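Local coordinates for protein N-Acetyltransferase, PseH (Campylobacter jejuni subsp. jejuni PT14, PDB 4XPL) that probably transfers an acetyl group from acetyl coenzyme A to the 4-amino group of a UDP-linked sugar in pseudaminic acid biosynthesis, at residues D76-N79 and C85-G88; N117-Y122 and N137-Y142; I8-F13 and M103-K108; L48-K53 and K60-V65. The protein carries 8 engineered substitutions. All coordinates share one frame; numbering follows the deposited sequence.

All four contacts reach one mixed β-sheet of a GNAT acetyltransferase. Contact 1 pairs its two central hairpin strands and lies nearest acetyl coenzyme A, which touches D76 and G88. Contact 2 continues the sheet from there: C85 O meets K120 N at 2.9 Å, across neighbouring strands. Contact 3 sets helix 99-114 against the edge strand 8-12, and its I106 packs on F77 and F87 of contact 1. Contact 4 lies beside contact 1, where F77 N reaches K61 O at 2.8 Å, and its Y62 side chain is about 7 Å from the cofactor. Contacts 2 and 4 do not touch, their centres about 23 Å apart on opposite sides of the chain's centre.

Contact 1: residues D76-N79 and C85-G88; sequences DFVN and CEFG
D76 and G88 bind each other twice through their backbones, D76 N to G88 O and G88 N to D76 O, both at 2.9 Å. V78 and E86 repeat the exchange two residues on, where the bond from E86 N to V78 O measures 2.8 Å. These two antiparallel hydrogen-bonded pairs flank the non-hydrogen-bonded pair F77-F87 and join strands 70-78 and 84-91 into a β-hairpin in the middle of the GNAT sheet. Between them F87 CA comes within 3.0 Å of D76 O, and F77 CA within 3.2 Å of E86 O, as CA-H...O contacts. Past the strand end, the N79 amide is turned toward the E86 carboxylate, their planes 83° apart; the modelled ND2 to OE1 separation is very short, so the details of this bond are doubtful. V78 CG2 adds a contact with E86 OE1 at 3.5 Å. On the face that carries F77 and F87, a chi1 of -52° sets F77 CG anti to the carbonyl carbon, and the CD2 edge of the ring meets C85 SG at 3.9 Å, the sulfur lying near the ring plane. I106 of helix 99-114 packs on both phenylalanines. Over the other face, D76 OD2 rests 3.3 Å from G88 CA. The backbone N and O of D76 and G88 are thus spent on one another, which fixes the two residues together where both touch acetyl coenzyme A.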
loop_
_atom_site.group_PDB
_atom_site.type_symbol
_atom_site.label_atom_id
_atom_site.label_comp_id
_atom_site.label_asym_id
_atom_site.label_seq_id
_atom_site.Cartn_x
_atom_site.Cartn_y
_atom_site.Cartn_z
ATOM N N ASP A 76 -0.301 0.773 1.473
ATOM C CA ASP A 76 -0.341 2.157 1.791
ATOM C C ASP A 76 -1.646 2.793 1.397
ATOM O O ASP A 76 -2.357 2.346 0.444
ATOM C CB ASP A 76 0.850 2.944 1.201
ATOM C CG ASP A 76 0.776 3.108 -0.283
ATOM O OD1 ASP A 76 0.171 4.097 -0.742
ATOM O OD2 ASP A 76 1.337 2.242 -0.978
ATOM N N PHE A 77 -1.933 3.855 2.152
ATOM C CA PHE A 77 -3.110 4.679 1.961
ATOM C C PHE A 77 -2.643 6.130 1.946
ATOM O O PHE A 77 -1.944 6.544 2.851
ATOM C CB PHE A 77 -4.082 4.447 3.114
ATOM C CG PHE A 77 -4.397 3.008 3.369
ATOM C CD1 PHE A 77 -3.613 2.248 4.236
ATOM C CD2 PHE A 77 -5.507 2.420 2.799
ATOM C CE1 PHE A 77 -3.911 0.925 4.467
ATOM C CE2 PHE A 77 -5.837 1.125 3.063
ATOM C CZ PHE A 77 -5.050 0.357 3.879
ATOM N N VAL A 78 -2.951 6.858 0.871
ATOM C CA VAL A 78 -2.551 8.228 0.735
ATOM C C VAL A 78 -3.763 9.052 0.308
ATOM O O VAL A 78 -4.804 8.498 -0.134
ATOM C CB VAL A 78 -1.331 8.369 -0.231
ATOM C CG1 VAL A 78 -0.183 7.466 0.254
ATOM C CG2 VAL A 78 -1.690 8.044 -1.714
ATOM N N ASN A 79 -3.641 10.363 0.492
ATOM C CA ASN A 79 -4.729 11.311 0.242
ATOM C C ASN A 79 -5.957 10.906 1.041
ATOM O O ASN A 79 -7.072 10.917 0.544
ATOM C CB ASN A 79 -5.075 11.391 -1.245
ATOM C CG ASN A 79 -3.924 11.884 -2.096
ATOM O OD1 ASN A 79 -3.412 12.968 -1.897
ATOM N ND2 ASN A 79 -3.529 11.079 -3.063
ATOM N N CYS A 85 -9.848 7.425 0.061
ATOM C CA CYS A 85 -8.397 7.376 0.032
ATOM C C CYS A 85 -7.889 6.719 -1.244
ATOM O O CYS A 85 -8.662 6.065 -1.963
ATOM C CB CYS A 85 -7.850 6.662 1.271
ATOM S SG CYS A 85 -8.134 4.881 1.325
ATOM N N GLU A 86 -6.616 6.933 -1.541
ATOM C CA GLU A 86 -5.922 6.209 -2.592
ATOM C C GLU A 86 -5.102 5.168 -1.890
ATOM O O GLU A 86 -4.767 5.343 -0.741
ATOM C CB GLU A 86 -4.973 7.119 -3.357
ATOM C CG GLU A 86 -5.658 8.217 -4.048
ATOM C CD GLU A 86 -4.699 9.067 -4.872
ATOM O OE1 GLU A 86 -3.487 9.146 -4.531
ATOM O OE2 GLU A 86 -5.151 9.646 -5.873
ATOM N N PHE A 87 -4.774 4.098 -2.590
ATOM C CA PHE A 87 -3.983 3.045 -2.012
ATOM C C PHE A 87 -2.968 2.505 -2.988
ATOM O O PHE A 87 -3.078 2.671 -4.216
ATOM C CB PHE A 87 -4.867 1.886 -1.510
ATOM C CG PHE A 87 -5.430 1.041 -2.603
ATOM C CD1 PHE A 87 -6.649 1.344 -3.165
ATOM C CD2 PHE A 87 -4.724 -0.044 -3.087
ATOM C CE1 PHE A 87 -7.169 0.593 -4.171
ATOM C CE2 PHE A 87 -5.235 -0.810 -4.113
ATOM C CZ PHE A 87 -6.456 -0.503 -4.653
ATOM N N GLY A 88 -2.005 1.808 -2.404
ATOM C CA GLY A 88 -0.963 1.112 -3.128
ATOM C C GLY A 88 -0.576 -0.148 -2.369
ATOM O O GLY A 88 -0.914 -0.320 -1.185
#

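Contact 2: residues N117-Y122 and N137-Y142; sequences NTLKAY and NHFTIY
F139 points its ring at L119 from the loop that leads into strand 140-144. With chi1 at -77°, its CG lies anti to the carbonyl carbon, and the far end of the ring comes up to the strand: CZ is 4.0 Å from L119 CD1, while CE2 is 3.7 Å from L119 O, which approaches the ring obliquely. L119 itself holds an unusual chi1 of -112°, well away from a staggered position, with the branch beyond it extended. F87 and M103 also pack on the F139 ring, so this half of the contact is buried between the sheet and helix 99-114.

The loop starts where helix 128-136 stops. H138, with its positive phi, is the C-prime residue of a Schellman motif that closes the helix through a bond from F139 N to Y134 O, and the chain then turns into the edge strand 140-144 of the GNAT sheet. Strand 148-154 runs between strands 118-124 and 140-144, so the two segments share no backbone pairing and meet through side chains, the L119 carbonyl and a water. L153 of that strand touches F139, and Y150 touches Y142.

Y142 makes the outer half of the contact. Its chi1 of 74° places CG between the backbone N and the carbonyl carbon and carries the hydroxyl toward strand 118-124. The K120 chain bends at chi3, and its CD passes 4.2 Å from Y142 OH. A water bridges the same hydroxyl to the backbone: it lies 2.7 Å from Y142 OH and donates to A121 O at 2.9 Å.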
loop_
_atom_site.group_PDB
_atom_site.type_symbol
_atom_site.label_atom_id
_atom_site.label_comp_id
_atom_site.label_asym_id
_atom_site.label_seq_id
_atom_site.Cartn_x
_atom_site.Cartn_y
_atom_site.Cartn_z
ATOM N N ASN A 117 -15.840 5.677 2.399
ATOM C CA ASN A 117 -16.789 5.004 1.519
ATOM C C ASN A 117 -16.196 4.610 0.172
ATOM O O ASN A 117 -16.714 3.674 -0.466
ATOM C CB ASN A 117 -18.023 5.854 1.264
ATOM C CG ASN A 117 -19.135 5.046 0.590
ATOM O OD1 ASN A 117 -19.371 3.872 0.952
ATOM N ND2 ASN A 117 -19.769 5.631 -0.429
ATOM N N THR A 118 -15.178 5.343 -0.286
ATOM C CA THR A 118 -14.575 5.098 -1.597
ATOM C C THR A 118 -13.052 4.850 -1.512
ATOM O O THR A 118 -12.309 5.670 -0.978
ATOM C CB THR A 118 -14.875 6.282 -2.548
ATOM O OG1 THR A 118 -16.289 6.525 -2.552
ATOM C CG2 THR A 118 -14.399 5.996 -3.983
ATOM N N LEU A 119 -12.627 3.722 -2.077
ATOM C CA LEU A 119 -11.229 3.348 -2.266
ATOM C C LEU A 119 -10.854 3.553 -3.707
ATOM O O LEU A 119 -11.521 3.032 -4.608
ATOM C CB LEU A 119 -11.000 1.865 -1.923
ATOM C CG LEU A 119 -10.181 1.443 -0.736
ATOM C CD1 LEU A 119 -10.025 -0.092 -0.813
ATOM C CD2 LEU A 119 -8.795 2.131 -0.591
ATOM N N LYS A 120 -9.775 4.287 -3.943
ATOM C CA LYS A 120 -9.342 4.615 -5.292
ATOM C C LYS A 120 -7.876 4.240 -5.522
ATOM O O LYS A 120 -7.051 4.208 -4.597
ATOM C CB LYS A 120 -9.526 6.120 -5.562
ATOM C CG LYS A 120 -10.934 6.652 -5.248
ATOM C CD LYS A 120 -11.013 8.173 -5.436
ATOM C CE LYS A 120 -10.261 8.898 -4.328
ATOM N NZ LYS A 120 -9.916 10.285 -4.682
ATOM N N ALA A 121 -7.550 3.960 -6.765
ATOM C CA ALA A 121 -6.159 3.766 -7.150
ATOM C C ALA A 121 -5.986 4.169 -8.589
ATOM O O ALA A 121 -6.952 4.304 -9.330
ATOM C CB ALA A 121 -5.721 2.304 -6.959
ATOM N N TYR A 122 -4.731 4.338 -8.988
ATOM C CA TYR A 122 -4.384 4.458 -10.396
ATOM C C TYR A 122 -3.133 3.625 -10.655
ATOM O O TYR A 122 -2.287 3.461 -9.769
ATOM C CB TYR A 122 -4.180 5.907 -10.814
ATOM C CG TYR A 122 -3.112 6.636 -10.053
ATOM C CD1 TYR A 122 -3.365 7.118 -8.771
ATOM C CD2 TYR A 122 -1.848 6.856 -10.608
ATOM C CE1 TYR A 122 -2.395 7.788 -8.049
ATOM C CE2 TYR A 122 -0.854 7.525 -9.888
ATOM C CZ TYR A 122 -1.142 7.991 -8.605
ATOM O OH TYR A 122 -0.190 8.666 -7.869
ATOM N N ASN A 137 -11.334 -7.954 -7.204
ATOM C CA ASN A 137 -11.887 -7.437 -5.948
ATOM C C ASN A 137 -12.970 -6.339 -6.172
ATOM O O ASN A 137 -13.264 -5.520 -5.279
ATOM C CB ASN A 137 -10.749 -6.934 -5.057
ATOM C CG ASN A 137 -9.936 -8.063 -4.468
ATOM O OD1 ASN A 137 -10.291 -8.593 -3.424
ATOM N ND2 ASN A 137 -8.891 -8.504 -5.181
ATOM N N HIS A 138 -13.586 -6.406 -7.349
ATOM C CA HIS A 138 -14.770 -5.610 -7.769
ATOM C C HIS A 138 -14.514 -4.133 -8.014
ATOM O O HIS A 138 -15.458 -3.335 -8.073
ATOM C CB HIS A 138 -15.971 -5.820 -6.840
ATOM C CG HIS A 138 -16.193 -7.247 -6.471
ATOM N ND1 HIS A 138 -16.110 -8.271 -7.391
ATOM C CD2 HIS A 138 -16.539 -7.821 -5.295
ATOM C CE1 HIS A 138 -16.368 -9.418 -6.787
ATOM N NE2 HIS A 138 -16.634 -9.174 -5.517
ATOM N N PHE A 139 -13.244 -3.774 -8.216
ATOM C CA PHE A 139 -12.905 -2.446 -8.685
ATOM C C PHE A 139 -13.407 -2.211 -10.106
ATOM O O PHE A 139 -13.532 -3.125 -10.918
ATOM C CB PHE A 139 -11.389 -2.188 -8.593
ATOM C CG PHE A 139 -10.911 -1.901 -7.198
ATOM C CD1 PHE A 139 -10.707 -2.940 -6.290
ATOM C CD2 PHE A 139 -10.735 -0.596 -6.764
ATOM C CE1 PHE A 139 -10.304 -2.687 -5.012
ATOM C CE2 PHE A 139 -10.328 -0.348 -5.488
ATOM C CZ PHE A 139 -10.098 -1.395 -4.610
ATOM N N THR A 140 -13.735 -0.966 -10.389
ATOM C CA THR A 140 -14.192 -0.610 -11.707
ATOM C C THR A 140 -13.356 0.583 -12.210
ATOM O O THR A 140 -13.015 1.489 -11.453
ATOM C CB THR A 140 -15.736 -0.425 -11.734
ATOM O OG1 THR A 140 -16.143 0.580 -10.820
ATOM C CG2 THR A 140 -16.457 -1.714 -11.314
ATOM N N ILE A 141 -12.967 0.528 -13.488
ATOM C CA ILE A 141 -12.224 1.603 -14.130
ATOM C C ILE A 141 -13.190 2.755 -14.391
ATOM O O ILE A 141 -14.130 2.608 -15.169
ATOM C CB ILE A 141 -11.602 1.159 -15.467
ATOM C CG1 ILE A 141 -10.576 0.048 -15.278
ATOM C CG2 ILE A 141 -10.933 2.360 -16.198
ATOM C CD1 ILE A 141 -10.219 -0.606 -16.642
ATOM N N TYR A 142 -12.932 3.909 -13.778
ATOM C CA TYR A 142 -13.793 5.101 -13.980
ATOM C C TYR A 142 -13.155 6.266 -14.782
ATOM O O TYR A 142 -13.836 7.260 -15.100
ATOM C CB TYR A 142 -14.272 5.636 -12.631
ATOM C CG TYR A 142 -13.226 6.365 -11.820
ATOM C CD1 TYR A 142 -12.330 5.661 -11.036
ATOM C CD2 TYR A 142 -13.124 7.770 -11.852
ATOM C CE1 TYR A 142 -11.371 6.312 -10.281
ATOM C CE2 TYR A 142 -12.144 8.436 -11.086
ATOM C CZ TYR A 142 -11.303 7.689 -10.290
ATOM O OH TYR A 142 -10.336 8.273 -9.548
HETATM O O HOH W 1 -8.230 6.846 -8.597
#

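Contact 3: residues I8-F13 and M103-K108; sequences IKLKNF and MNEIIK
I8, at the start of the edge strand 8-12, lays its CG2 methyl over the flat face of the E105 carboxylate, 3.5 Å from E105 CD and almost directly above that carbon. The branched CB follows on the OE2 side, 3.7 Å from E105 OE2. This fit depends on the I8 rotamer: CG1 stands anti to the carbonyl carbon, at a chi1 of -54°, so the longer branch leads away and the short CG2 faces the helix. E105 answers with a bend at chi2 of -57°, which folds its carboxylate back beneath the isoleucine, and its own CG also touches I8 CG2 at 3.7 Å.

Two residues on, L10 points the same way and makes a lighter contact, its CD2 methyl 4.0 Å from E105 OE1. The rest of the L10 side chain packs on F63, V65 and I75 of the sheet.

In the GNAT fold these segments join the first strand to helix 99-114, which packs across one face of the sheet; I106, next to E105, leans on I75 and F77 beneath. The E105 side chain is about 12 Å from acetyl coenzyme A, so the contact is remote from the cofactor. Its chemistry is that of hydrocarbon against a carboxylate that is probably charged: the methyl of I8 meets the carboxylate face, and what joins strand to helix here is van der Waals contact.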
loop_
_atom_site.group_PDB
_atom_site.type_symbol
_atom_site.label_atom_id
_atom_site.label_comp_id
_atom_site.label_asym_id
_atom_site.label_seq_id
_atom_site.Cartn_x
_atom_site.Cartn_y
_atom_site.Cartn_z
ATOM N N ILE A 8 -2.775 -12.413 10.164
ATOM C CA ILE A 8 -2.220 -11.286 9.381
ATOM C C ILE A 8 -2.232 -10.036 10.271
ATOM O O ILE A 8 -3.243 -9.709 10.883
ATOM C CB ILE A 8 -2.985 -10.975 8.054
ATOM C CG1 ILE A 8 -3.121 -12.218 7.151
ATOM C CG2 ILE A 8 -2.298 -9.819 7.297
ATOM C CD1 ILE A 8 -1.845 -12.889 6.788
ATOM N N LYS A 9 -1.103 -9.371 10.367
ATOM C CA LYS A 9 -0.951 -8.217 11.237
ATOM C C LYS A 9 -0.282 -7.064 10.463
ATOM O O LYS A 9 0.510 -7.303 9.561
ATOM C CB LYS A 9 -0.102 -8.573 12.458
ATOM C CG LYS A 9 -0.812 -9.384 13.558
ATOM C CD LYS A 9 0.217 -9.658 14.667
ATOM C CE LYS A 9 -0.402 -10.114 15.985
ATOM N NZ LYS A 9 -1.732 -10.700 15.825
ATOM N N LEU A 10 -0.646 -5.835 10.830
ATOM C CA LEU A 10 -0.107 -4.622 10.217
ATOM C C LEU A 10 0.866 -3.881 11.135
ATOM O O LEU A 10 0.523 -3.519 12.252
ATOM C CB LEU A 10 -1.247 -3.670 9.854
ATOM C CG LEU A 10 -2.353 -4.278 9.004
ATOM C CD1 LEU A 10 -3.382 -3.165 8.743
ATOM C CD2 LEU A 10 -1.788 -4.814 7.703
ATOM N N LYS A 11 2.072 -3.654 10.669
ATOM C CA LYS A 11 3.000 -2.819 11.419
ATOM C C LYS A 11 3.132 -1.466 10.722
ATOM O O LYS A 11 3.623 -1.381 9.611
ATOM C CB LYS A 11 4.355 -3.493 11.582
ATOM C CG LYS A 11 5.361 -2.717 12.432
ATOM C CD LYS A 11 6.558 -3.627 12.821
ATOM C CE LYS A 11 7.513 -2.916 13.722
ATOM N NZ LYS A 11 8.624 -3.820 14.102
ATOM N N ASN A 12 2.699 -0.415 11.413
ATOM C CA ASN A 12 2.841 0.937 10.907
ATOM C C ASN A 12 4.316 1.294 10.660
ATOM O O ASN A 12 5.200 1.059 11.512
ATOM C CB ASN A 12 2.220 1.948 11.873
ATOM C CG ASN A 12 1.852 3.268 11.186
ATOM O OD1 ASN A 12 2.676 3.860 10.481
ATOM N ND2 ASN A 12 0.604 3.736 11.407
ATOM N N PHE A 13 4.584 1.860 9.484
ATOM C CA PHE A 13 5.904 2.409 9.176
ATOM C C PHE A 13 6.458 3.341 10.262
ATOM O O PHE A 13 7.664 3.458 10.374
ATOM C CB PHE A 13 5.908 3.166 7.824
ATOM C CG PHE A 13 6.176 2.285 6.616
ATOM C CD1 PHE A 13 5.677 0.991 6.534
ATOM C CD2 PHE A 13 6.904 2.781 5.534
ATOM C CE1 PHE A 13 5.892 0.199 5.410
ATOM C CE2 PHE A 13 7.142 1.982 4.415
ATOM C CZ PHE A 13 6.628 0.682 4.365
ATOM N N MET A 103 -4.667 -7.141 -0.674
ATOM C CA MET A 103 -5.943 -6.510 -1.082
ATOM C C MET A 103 -7.023 -6.680 -0.007
ATOM O O MET A 103 -7.759 -5.732 0.304
ATOM C CB MET A 103 -6.446 -7.087 -2.415
ATOM C CG MET A 103 -5.685 -6.663 -3.649
ATOM S SD MET A 103 -5.601 -4.863 -3.865
ATOM C CE MET A 103 -7.360 -4.484 -4.004
ATOM N N ASN A 104 -7.132 -7.870 0.573
ATOM C CA ASN A 104 -8.052 -8.055 1.697
ATOM C C ASN A 104 -7.760 -7.070 2.817
ATOM O O ASN A 104 -8.683 -6.496 3.384
ATOM C CB ASN A 104 -7.981 -9.480 2.304
ATOM C CG ASN A 104 -8.576 -10.553 1.395
ATOM O OD1 ASN A 104 -9.425 -10.277 0.512
ATOM N ND2 ASN A 104 -8.111 -11.799 1.594
ATOM N N GLU A 105 -6.488 -6.942 3.188
ATOM C CA GLU A 105 -6.094 -6.016 4.237
ATOM C C GLU A 105 -6.367 -4.555 3.902
ATOM O O GLU A 105 -6.790 -3.785 4.772
ATOM C CB GLU A 105 -4.618 -6.182 4.589
ATOM C CG GLU A 105 -4.275 -7.521 5.182
ATOM C CD GLU A 105 -5.085 -7.854 6.439
ATOM O OE1 GLU A 105 -5.124 -7.011 7.355
ATOM O OE2 GLU A 105 -5.672 -8.943 6.487
ATOM N N ILE A 106 -6.101 -4.171 2.662
ATOM C CA ILE A 106 -6.353 -2.811 2.208
ATOM C C ILE A 106 -7.831 -2.466 2.352
ATOM O O ILE A 106 -8.178 -1.414 2.885
ATOM C CB ILE A 106 -5.911 -2.593 0.727
ATOM C CG1 ILE A 106 -4.376 -2.453 0.643
ATOM C CG2 ILE A 106 -6.601 -1.330 0.103
ATOM C CD1 ILE A 106 -3.777 -2.904 -0.638
ATOM N N ILE A 107 -8.698 -3.333 1.846
ATOM C CA ILE A 107 -10.134 -3.071 1.847
ATOM C C ILE A 107 -10.695 -3.073 3.265
ATOM O O ILE A 107 -11.450 -2.142 3.657
ATOM C CB ILE A 107 -10.890 -4.067 0.889
ATOM C CG1 ILE A 107 -10.386 -3.878 -0.550
ATOM C CG2 ILE A 107 -12.372 -3.887 0.997
ATOM C CD1 ILE A 107 -10.832 -4.929 -1.532
ATOM N N LYS A 108 -10.317 -4.079 4.057
ATOM C CA LYS A 108 -10.721 -4.122 5.446
ATOM C C LYS A 108 -10.304 -2.859 6.202
ATOM O O LYS A 108 -11.123 -2.211 6.858
ATOM C CB LYS A 108 -10.165 -5.387 6.134
ATOM C CG LYS A 108 -10.639 -5.558 7.564
ATOM C CD LYS A 108 -10.185 -6.928 8.140
ATOM C CE LYS A 108 -10.661 -7.106 9.587
ATOM N NZ LYS A 108 -10.473 -8.514 10.087
#

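Contact 4: residues L48-K53 and K60-V65; sequences LRFLKK and KKYFLV
F50 swings its ring out from the helix with CG anti to the backbone N, chi1 170°, and Y62 turns its own ring to receive it, its CG anti to the carbonyl carbon at a chi1 of -78°. The two rings form a T-shaped (edge-to-face) stack, F50 supplying the edge and Y62 the face. Their planes stand at 89° and the centroids are 5.1 Å apart, a nearly ideal perpendicular pair.

The stack ties helix 41-56 to strand 61-67, which follows it after a short loop, on the side of the GNAT sheet away from helix 99-114. Neither ring stands alone. F13, just after strand 8-12, packs against F50 and also meets the Y62 ring at an incline, while F25 of helix 18-25 touches F50 as well. The result is a small aromatic cluster between the helices and the sheet. Y62 further rests on D76 of the neighbouring strand, and its side chain is about 7 Å from acetyl coenzyme A.

Within the pair, the contact falls entirely on the far end of the phenylalanine. F50 CZ stands 3.6 Å above the mean plane of the Y62 ring and over its centre, and all six carbons of that ring lie within 4.2 Å of F50 CZ, with Y62 CZ the nearest at 3.7 Å and Y62 CG the farthest.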
loop_
_atom_site.group_PDB
_atom_site.type_symbol
_atom_site.label_atom_id
_atom_site.label_comp_id
_atom_site.label_asym_id
_atom_site.label_seq_id
_atom_site.Cartn_x
_atom_site.Cartn_y
_atom_site.Cartn_z
ATOM N N LEU A 48 14.745 7.842 6.158
ATOM C CA LEU A 48 14.401 8.416 7.474
ATOM C C LEU A 48 13.568 9.687 7.353
ATOM O O LEU A 48 12.676 9.908 8.160
ATOM C CB LEU A 48 15.646 8.771 8.273
ATOM C CG LEU A 48 16.488 7.682 8.928
ATOM C CD1 LEU A 48 17.452 8.343 9.930
ATOM C CD2 LEU A 48 15.614 6.638 9.629
ATOM N N ARG A 49 13.883 10.541 6.376
ATOM C CA ARG A 49 13.131 11.760 6.175
ATOM C C ARG A 49 11.682 11.431 5.753
ATOM O O ARG A 49 10.748 12.055 6.227
ATOM C CB ARG A 49 13.813 12.690 5.160
ATOM C CG ARG A 49 14.990 13.503 5.738
ATOM C CD ARG A 49 15.166 14.852 5.037
ATOM N N PHE A 50 11.517 10.442 4.878
ATOM C CA PHE A 50 10.188 9.900 4.513
ATOM C C PHE A 50 9.426 9.393 5.743
ATOM O O PHE A 50 8.268 9.763 5.958
ATOM C CB PHE A 50 10.358 8.761 3.500
ATOM C CG PHE A 50 9.097 7.973 3.229
ATOM C CD1 PHE A 50 8.018 8.558 2.567
ATOM C CD2 PHE A 50 9.012 6.639 3.582
ATOM C CE1 PHE A 50 6.858 7.826 2.294
ATOM C CE2 PHE A 50 7.850 5.907 3.322
ATOM C CZ PHE A 50 6.783 6.500 2.674
ATOM N N LEU A 51 10.079 8.566 6.559
ATOM C CA LEU A 51 9.449 8.068 7.788
ATOM C C LEU A 51 9.080 9.204 8.757
ATOM O O LEU A 51 7.983 9.198 9.335
ATOM C CB LEU A 51 10.321 7.011 8.449
ATOM C CG LEU A 51 10.557 5.781 7.581
ATOM C CD1 LEU A 51 11.625 4.907 8.230
ATOM C CD2 LEU A 51 9.304 4.987 7.404
ATOM N N LYS A 52 9.954 10.203 8.890
ATOM C CA LYS A 52 9.636 11.395 9.669
ATOM C C LYS A 52 8.391 12.124 9.132
ATOM O O LYS A 52 7.546 12.578 9.904
ATOM C CB LYS A 52 10.836 12.367 9.696
ATOM N N LYS A 53 8.261 12.236 7.816
ATOM C CA LYS A 53 7.043 12.843 7.246
ATOM C C LYS A 53 5.788 12.043 7.596
ATOM O O LYS A 53 4.762 12.632 7.926
ATOM C CB LYS A 53 7.174 13.040 5.737
ATOM C CG LYS A 53 8.068 14.246 5.438
ATOM C CD LYS A 53 8.606 14.304 4.009
ATOM C CE LYS A 53 9.677 15.397 3.922
ATOM N NZ LYS A 53 10.382 15.429 2.612
ATOM N N LYS A 60 -1.472 10.156 5.184
ATOM C CA LYS A 60 -0.789 8.995 4.613
ATOM C C LYS A 60 -0.538 7.981 5.717
ATOM O O LYS A 60 -0.245 8.373 6.843
ATOM C CB LYS A 60 0.564 9.386 4.026
ATOM C CG LYS A 60 0.530 10.387 2.858
ATOM C CD LYS A 60 1.980 10.595 2.346
ATOM C CE LYS A 60 2.044 11.420 1.047
ATOM N NZ LYS A 60 1.123 12.515 1.090
ATOM N N LYS A 61 -0.637 6.689 5.378
ATOM C CA LYS A 61 -0.327 5.603 6.298
ATOM C C LYS A 61 0.249 4.456 5.474
ATOM O O LYS A 61 -0.354 4.028 4.470
ATOM C CB LYS A 61 -1.574 5.122 7.051
ATOM C CG LYS A 61 -2.247 6.162 7.936
ATOM C CD LYS A 61 -3.318 5.494 8.823
ATOM C CE LYS A 61 -4.069 6.489 9.643
ATOM N NZ LYS A 61 -3.224 6.964 10.776
ATOM N N TYR A 62 1.430 3.992 5.874
ATOM C CA TYR A 62 2.070 2.838 5.275
ATOM C C TYR A 62 2.192 1.757 6.334
ATOM O O TYR A 62 2.511 2.061 7.474
ATOM C CB TYR A 62 3.485 3.229 4.799
ATOM C CG TYR A 62 3.536 3.995 3.492
ATOM C CD1 TYR A 62 2.979 5.258 3.379
ATOM C CD2 TYR A 62 4.147 3.449 2.370
ATOM C CE1 TYR A 62 3.018 5.948 2.182
ATOM C CE2 TYR A 62 4.203 4.152 1.160
ATOM C CZ TYR A 62 3.633 5.373 1.078
ATOM O OH TYR A 62 3.664 6.090 -0.088
ATOM N N PHE A 63 1.964 0.510 5.928
ATOM C CA PHE A 63 2.076 -0.638 6.773
ATOM C C PHE A 63 2.947 -1.722 6.163
ATOM O O PHE A 63 2.872 -2.013 4.935
ATOM C CB PHE A 63 0.678 -1.204 7.012
ATOM C CG PHE A 63 -0.235 -0.274 7.800
ATOM C CD1 PHE A 63 -0.136 -0.216 9.173
ATOM C CD2 PHE A 63 -1.173 0.489 7.173
ATOM C CE1 PHE A 63 -0.969 0.573 9.914
ATOM C CE2 PHE A 63 -2.007 1.318 7.905
ATOM C CZ PHE A 63 -1.901 1.347 9.276
ATOM N N LEU A 64 3.770 -2.319 7.011
ATOM C CA LEU A 64 4.445 -3.573 6.687
ATOM C C LEU A 64 3.468 -4.674 7.102
ATOM O O LEU A 64 2.990 -4.664 8.251
ATOM C CB LEU A 64 5.775 -3.647 7.426
ATOM C CG LEU A 64 6.757 -4.785 7.164
ATOM C CD1 LEU A 64 7.153 -4.802 5.714
ATOM C CD2 LEU A 64 7.991 -4.676 8.046
ATOM N N VAL A 65 3.196 -5.608 6.205
ATOM C CA VAL A 65 2.223 -6.665 6.456
ATOM C C VAL A 65 2.922 -7.979 6.790
ATOM O O VAL A 65 3.780 -8.440 6.046
ATOM C CB VAL A 65 1.300 -6.866 5.258
ATOM C CG1 VAL A 65 0.233 -7.995 5.560
ATOM C CG2 VAL A 65 0.626 -5.503 4.883
#